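Local coordinates for aminopeptidase C (Lactobacillus rhamnosus, PDB 4K7C), which probably removes amino-terminal residues from peptides, as a cysteine aminopeptidase of the peptidase C1-like family, at residues Q261-H275 with R292-L304. Sequence-based numbering, arbitrary orientation.
Sequences QSIINAPTADKPYKH and RHLNLDIDTFKDL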
loop_
_atom_site.group_PDB
_atom_site.type_symbol
_atom_site.label_atom_id
_atom_site.label_comp_id
_atom_site.label_asym_id
_atom_site.label_seq_id
_atom_site.Cartn_x
_atom_site.Cartn_y
_atom_site.Cartn_z
ATOM N N GLN A 261 -42.352 -7.673 -20.325
ATOM C CA GLN A 261 -42.745 -8.882 -19.646
ATOM C C GLN A 261 -41.492 -9.603 -19.056
ATOM O O GLN A 261 -40.544 -9.886 -19.762
ATOM C CB GLN A 261 -43.481 -9.775 -20.604
ATOM C CG GLN A 261 -43.974 -11.089 -20.043
ATOM C CD GLN A 261 -44.939 -10.893 -18.931
ATOM O OE1 GLN A 261 -45.983 -10.220 -19.093
ATOM N NE2 GLN A 261 -44.673 -11.492 -17.824
ATOM N N SER A 262 -41.623 -9.949 -17.799
ATOM C CA SER A 262 -40.687 -10.819 -17.114
ATOM C C SER A 262 -40.931 -12.226 -17.603
ATOM O O SER A 262 -42.040 -12.731 -17.492
ATOM C CB SER A 262 -40.818 -10.715 -15.626
ATOM O OG SER A 262 -39.946 -11.681 -15.006
ATOM N N ILE A 263 -39.893 -12.821 -18.144
ATOM C CA ILE A 263 -39.899 -14.209 -18.635
ATOM C C ILE A 263 -38.959 -15.015 -17.780
ATOM O O ILE A 263 -37.829 -14.538 -17.509
ATOM C CB ILE A 263 -39.525 -14.185 -20.104
ATOM C CG1 ILE A 263 -40.689 -13.433 -20.851
ATOM C CG2 ILE A 263 -39.422 -15.581 -20.655
ATOM C CD1 ILE A 263 -40.398 -13.164 -22.255
ATOM N N ILE A 264 -39.421 -16.194 -17.341
ATOM C CA ILE A 264 -38.540 -17.098 -16.550
ATOM C C ILE A 264 -38.364 -18.394 -17.277
ATOM O O ILE A 264 -39.128 -18.694 -18.206
ATOM C CB ILE A 264 -39.032 -17.317 -15.110
ATOM C CG1 ILE A 264 -40.403 -18.011 -15.023
ATOM C CG2 ILE A 264 -39.007 -16.013 -14.382
ATOM C CD1 ILE A 264 -40.903 -18.382 -13.637
ATOM N N ASN A 265 -37.336 -19.168 -16.865
ATOM C CA ASN A 265 -37.150 -20.532 -17.318
ATOM C C ASN A 265 -36.877 -21.334 -16.067
ATOM O O ASN A 265 -35.726 -21.373 -15.582
ATOM C CB ASN A 265 -35.992 -20.660 -18.279
ATOM C CG ASN A 265 -35.736 -22.066 -18.658
ATOM O OD1 ASN A 265 -34.663 -22.618 -18.429
ATOM N ND2 ASN A 265 -36.757 -22.695 -19.289
ATOM N N ALA A 266 -37.929 -21.916 -15.510
ATOM C CA ALA A 266 -37.855 -22.690 -14.324
ATOM C C ALA A 266 -38.487 -24.083 -14.668
ATOM O O ALA A 266 -39.726 -24.237 -14.671
ATOM C CB ALA A 266 -38.561 -21.977 -13.253
ATOM N N PRO A 267 -37.657 -25.044 -15.075
ATOM C CA PRO A 267 -38.152 -26.246 -15.718
ATOM C C PRO A 267 -38.589 -27.329 -14.709
ATOM O O PRO A 267 -38.209 -28.489 -14.810
ATOM C CB PRO A 267 -36.978 -26.701 -16.543
ATOM C CG PRO A 267 -35.768 -26.253 -15.728
ATOM C CD PRO A 267 -36.183 -24.885 -15.253
ATOM N N THR A 268 -39.383 -26.940 -13.767
ATOM C CA THR A 268 -39.778 -27.826 -12.686
ATOM C C THR A 268 -41.213 -28.257 -12.894
ATOM O O THR A 268 -41.975 -27.647 -13.668
ATOM C CB THR A 268 -39.543 -27.183 -11.321
ATOM O OG1 THR A 268 -40.177 -25.915 -11.242
ATOM C CG2 THR A 268 -38.008 -27.061 -11.039
ATOM N N ALA A 269 -41.571 -29.356 -12.248
ATOM C CA ALA A 269 -42.894 -29.971 -12.523
ATOM C C ALA A 269 -44.085 -29.092 -12.095
ATOM O O ALA A 269 -45.157 -29.172 -12.695
ATOM C CB ALA A 269 -42.961 -31.326 -11.852
ATOM N N ASP A 270 -43.915 -28.280 -11.067
ATOM C CA ASP A 270 -44.988 -27.399 -10.596
ATOM C C ASP A 270 -45.200 -26.166 -11.511
ATOM O O ASP A 270 -46.071 -25.352 -11.226
ATOM C CB ASP A 270 -44.687 -26.914 -9.163
ATOM C CG ASP A 270 -43.401 -26.034 -9.068
ATOM O OD1 ASP A 270 -42.359 -26.391 -9.713
ATOM O OD2 ASP A 270 -43.406 -25.010 -8.292
ATOM N N LYS A 271 -44.356 -25.985 -12.538
ATOM C CA LYS A 271 -44.384 -24.780 -13.371
ATOM C C LYS A 271 -44.476 -25.074 -14.852
ATOM O O LYS A 271 -43.526 -24.859 -15.626
ATOM C CB LYS A 271 -43.160 -23.902 -13.055
ATOM C CG LYS A 271 -43.087 -23.500 -11.634
ATOM C CD LYS A 271 -41.815 -22.711 -11.351
ATOM C CE LYS A 271 -41.845 -22.046 -9.962
ATOM N NZ LYS A 271 -41.497 -22.927 -8.823
ATOM N N PRO A 272 -45.662 -25.556 -15.309
ATOM C CA PRO A 272 -45.746 -25.720 -16.729
ATOM C C PRO A 272 -45.549 -24.405 -17.483
ATOM O O PRO A 272 -45.905 -23.316 -16.975
ATOM C CB PRO A 272 -47.187 -26.252 -16.959
ATOM C CG PRO A 272 -47.914 -26.038 -15.689
ATOM C CD PRO A 272 -46.877 -26.026 -14.608
ATOM N N TYR A 273 -45.047 -24.559 -18.684
ATOM C CA TYR A 273 -44.692 -23.455 -19.564
ATOM C C TYR A 273 -45.938 -22.754 -20.132
ATOM O O TYR A 273 -47.066 -23.305 -20.130
ATOM C CB TYR A 273 -43.824 -23.923 -20.665
ATOM C CG TYR A 273 -42.469 -24.479 -20.251
ATOM C CD1 TYR A 273 -41.639 -23.774 -19.367
ATOM C CD2 TYR A 273 -41.973 -25.698 -20.803
ATOM C CE1 TYR A 273 -40.386 -24.261 -18.996
ATOM C CE2 TYR A 273 -40.727 -26.194 -20.420
ATOM C CZ TYR A 273 -39.947 -25.458 -19.509
ATOM O OH TYR A 273 -38.709 -25.848 -19.121
ATOM N N LYS A 274 -45.736 -21.543 -20.615
ATOM C CA LYS A 274 -46.883 -20.745 -21.208
ATOM C C LYS A 274 -47.989 -20.449 -20.218
ATOM O O LYS A 274 -49.161 -20.465 -20.551
ATOM C CB LYS A 274 -47.475 -21.481 -22.424
ATOM C CG LYS A 274 -46.455 -21.841 -23.447
ATOM C CD LYS A 274 -47.081 -22.608 -24.583
ATOM C CE LYS A 274 -46.261 -22.547 -25.846
ATOM N NZ LYS A 274 -47.000 -23.408 -26.851
ATOM N N HIS A 275 -47.609 -20.094 -19.001
ATOM C CA HIS A 275 -48.496 -19.551 -18.039
ATOM C C HIS A 275 -47.777 -18.471 -17.244
ATOM O O HIS A 275 -46.554 -18.444 -17.149
ATOM C CB HIS A 275 -48.993 -20.637 -17.048
ATOM C CG HIS A 275 -49.770 -21.758 -17.710
ATOM N ND1 HIS A 275 -51.063 -21.582 -18.197
ATOM C CD2 HIS A 275 -49.395 -22.998 -18.092
ATOM C CE1 HIS A 275 -51.468 -22.691 -18.796
ATOM N NE2 HIS A 275 -50.481 -23.570 -18.749
ATOM N N ARG A 292 -45.277 -10.594 -12.126
ATOM C CA ARG A 292 -45.812 -11.573 -13.117
ATOM C C ARG A 292 -44.708 -12.164 -14.001
ATOM O O ARG A 292 -44.043 -11.431 -14.739
ATOM C CB ARG A 292 -46.833 -10.819 -14.015
ATOM C CG ARG A 292 -48.176 -10.469 -13.361
ATOM C CD ARG A 292 -49.023 -11.638 -12.849
ATOM N NE ARG A 292 -50.268 -11.135 -12.273
ATOM C CZ ARG A 292 -50.480 -10.771 -11.023
ATOM N NH1 ARG A 292 -49.545 -10.901 -10.106
ATOM N NH2 ARG A 292 -51.699 -10.298 -10.664
ATOM N N HIS A 293 -44.423 -13.467 -13.849
ATOM C CA HIS A 293 -43.453 -14.138 -14.621
ATOM C C HIS A 293 -44.162 -15.101 -15.587
ATOM O O HIS A 293 -45.004 -15.894 -15.150
ATOM C CB HIS A 293 -42.551 -15.002 -13.710
ATOM C CG HIS A 293 -41.741 -14.252 -12.716
ATOM N ND1 HIS A 293 -40.867 -13.253 -13.084
ATOM C CD2 HIS A 293 -41.563 -14.448 -11.391
ATOM C CE1 HIS A 293 -40.254 -12.797 -11.998
ATOM N NE2 HIS A 293 -40.671 -13.493 -10.957
ATOM N N LEU A 294 -43.767 -15.054 -16.829
ATOM C CA LEU A 294 -44.165 -16.002 -17.876
ATOM C C LEU A 294 -43.051 -17.057 -18.039
ATOM O O LEU A 294 -41.928 -16.737 -18.495
ATOM C CB LEU A 294 -44.376 -15.261 -19.191
ATOM C CG LEU A 294 -44.659 -15.987 -20.472
ATOM C CD1 LEU A 294 -45.981 -16.696 -20.265
ATOM C CD2 LEU A 294 -44.689 -15.042 -21.632
ATOM N N ASN A 295 -43.371 -18.295 -17.673
ATOM C CA ASN A 295 -42.434 -19.386 -17.807
ATOM C C ASN A 295 -42.425 -19.964 -19.188
ATOM O O ASN A 295 -43.483 -20.375 -19.698
ATOM C CB ASN A 295 -42.796 -20.488 -16.836
ATOM C CG ASN A 295 -41.600 -21.366 -16.521
ATOM O OD1 ASN A 295 -40.438 -20.949 -16.685
ATOM N ND2 ASN A 295 -41.853 -22.563 -16.102
ATOM N N LEU A 296 -41.248 -19.993 -19.818
ATOM C CA LEU A 296 -41.052 -20.538 -21.146
ATOM C C LEU A 296 -39.835 -21.454 -21.170
ATOM O O LEU A 296 -38.891 -21.282 -20.365
ATOM C CB LEU A 296 -40.810 -19.416 -22.132
ATOM C CG LEU A 296 -41.954 -18.401 -22.262
ATOM C CD1 LEU A 296 -41.511 -17.326 -23.212
ATOM C CD2 LEU A 296 -43.236 -19.095 -22.794
ATOM N N ASP A 297 -39.848 -22.377 -22.128
ATOM C CA ASP A 297 -38.713 -23.259 -22.389
ATOM C C ASP A 297 -37.480 -22.440 -22.789
ATOM O O ASP A 297 -37.587 -21.336 -23.316
ATOM C CB ASP A 297 -39.047 -24.244 -23.505
ATOM C CG ASP A 297 -39.123 -23.586 -24.831
ATOM O OD1 ASP A 297 -40.134 -22.911 -25.080
ATOM O OD2 ASP A 297 -38.179 -23.734 -25.625
ATOM N N ILE A 298 -36.319 -23.017 -22.581
ATOM C CA ILE A 298 -35.041 -22.298 -22.727
ATOM C C ILE A 298 -34.777 -21.927 -24.147
ATOM O O ILE A 298 -34.295 -20.858 -24.360
ATOM C CB ILE A 298 -33.826 -23.092 -22.102
ATOM C CG1 ILE A 298 -32.547 -22.228 -21.958
ATOM C CG2 ILE A 298 -33.526 -24.327 -22.936
ATOM C CD1 ILE A 298 -32.793 -20.978 -21.113
ATOM N N ASP A 299 -35.156 -22.715 -25.144
ATOM C CA ASP A 299 -34.927 -22.260 -26.538
ATOM C C ASP A 299 -35.698 -20.970 -26.924
ATOM O O ASP A 299 -35.163 -20.061 -27.581
ATOM C CB ASP A 299 -35.296 -23.405 -27.529
ATOM C CG ASP A 299 -34.283 -24.570 -27.463
ATOM O OD1 ASP A 299 -33.110 -24.350 -27.123
ATOM O OD2 ASP A 299 -34.681 -25.686 -27.745
ATOM N N THR A 300 -36.973 -20.946 -26.541
ATOM C CA THR A 300 -37.898 -19.807 -26.812
ATOM C C THR A 300 -37.406 -18.564 -26.027
ATOM O O THR A 300 -37.264 -17.469 -26.570
ATOM C CB THR A 300 -39.325 -20.141 -26.343
ATOM O OG1 THR A 300 -39.830 -21.382 -26.941
ATOM C CG2 THR A 300 -40.284 -19.009 -26.637
ATOM N N PHE A 301 -37.006 -18.816 -24.787
ATOM C CA PHE A 301 -36.463 -17.764 -23.887
ATOM C C PHE A 301 -35.271 -17.137 -24.580
ATOM O O PHE A 301 -35.171 -15.887 -24.704
ATOM C CB PHE A 301 -36.089 -18.534 -22.563
ATOM C CG PHE A 301 -35.549 -17.731 -21.450
ATOM C CD1 PHE A 301 -36.306 -17.559 -20.283
ATOM C CD2 PHE A 301 -34.210 -17.357 -21.439
ATOM C CE1 PHE A 301 -35.799 -16.928 -19.176
ATOM C CE2 PHE A 301 -33.702 -16.675 -20.352
ATOM C CZ PHE A 301 -34.450 -16.485 -19.191
ATOM N N LYS A 302 -34.306 -17.985 -24.972
ATOM C CA LYS A 302 -33.095 -17.463 -25.612
ATOM C C LYS A 302 -33.366 -16.775 -26.958
ATOM O O LYS A 302 -32.748 -15.754 -27.313
ATOM C CB LYS A 302 -32.070 -18.593 -25.804
ATOM C CG LYS A 302 -31.315 -18.932 -24.563
ATOM C CD LYS A 302 -30.708 -20.347 -24.560
ATOM C CE LYS A 302 -29.614 -20.482 -25.563
ATOM N NZ LYS A 302 -29.073 -21.844 -25.723
ATOM N N ASP A 303 -34.244 -17.372 -27.777
ATOM C CA ASP A 303 -34.589 -16.725 -29.077
ATOM C C ASP A 303 -35.179 -15.344 -28.943
ATOM O O ASP A 303 -34.841 -14.484 -29.703
ATOM C CB ASP A 303 -35.563 -17.584 -29.852
ATOM C CG ASP A 303 -34.889 -18.831 -30.449
ATOM O OD1 ASP A 303 -33.637 -18.876 -30.571
ATOM O OD2 ASP A 303 -35.660 -19.733 -30.845
ATOM N N LEU A 304 -36.000 -15.121 -27.898
ATOM C CA LEU A 304 -36.481 -13.767 -27.571
ATOM C C LEU A 304 -35.415 -12.801 -27.190
ATOM O O LEU A 304 -35.388 -11.674 -27.661
ATOM C CB LEU A 304 -37.506 -13.809 -26.430
ATOM C CG LEU A 304 -38.795 -14.609 -26.716
ATOM C CD1 LEU A 304 -39.577 -14.834 -25.508
ATOM C CD2 LEU A 304 -39.678 -13.933 -27.762
HETATM O O HOH W 1 -43.677 -8.865 -15.870
HETATM O O HOH W 2 -36.520 -25.341 -20.873
#
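Asn-295 reaches into the loop 265-273 and ties its two limbs together with its amide. OD1 accepts from Ala-266 N at 2.9 Å. ND2 gives to Ala-266 O at 3.1 Å, from above that carbonyl plane, and more weakly to Lys-271 O. Its chi1 of -157° swings CG away from the backbone N and carries the amide into the loop, where it passes obliquely by the Tyr-273 ring, the two planes 57° apart.

Strand 261-264 runs parallel to strand 293-295. Leu-294 N donates to Ser-262 O, Ile-264 N to Leu-294 O and Leu-296 N to Ile-264 O. Beside this ladder Ser-262 OG meets His-293 ND1 at 2.6 Å, at the edge of the imidazole and in its plane. Ile-264 CG2 covers a face of the same ring, 3.9 Å from its centroid.

The tight part is mostly apolar side chains, with Asn-265 at its margin. Ile-263 sends CG2 to Leu-296 CD1 and Phe-301 CD1, and its CD1 to Leu-304 CD1 at 3.7 Å. The Phe-301 ring turns its edge to the backbone of Ile-264. Next to it, Asn-265 ND2 donates in plane to a lone pair of Leu-296 O at 2.8 Å.

The other side is looser and more open to solvent. The Tyr-273 ring lies with one face over Asp-297 N, and a water joins its OH to Asn-265 ND2 and Ile-298 N. Asp-297 sits at the helix N-cap; in one of its two conformers it accepts from Thr-300 N. Lys-274 is exposed; its N donates to Asn-295 O at 2.7 Å, while its NZ reaches Glu-421.

This parallel pair belongs to the mixed beta-sheet region of the peptidase fold. Strand 408-414 pairs antiparallel with strand 260-264, and strand 275-279 with strand 293-295. Helix 420-429 packs on Leu-294 and Leu-296, and helix 351-356 touches Pro-267 and Thr-268.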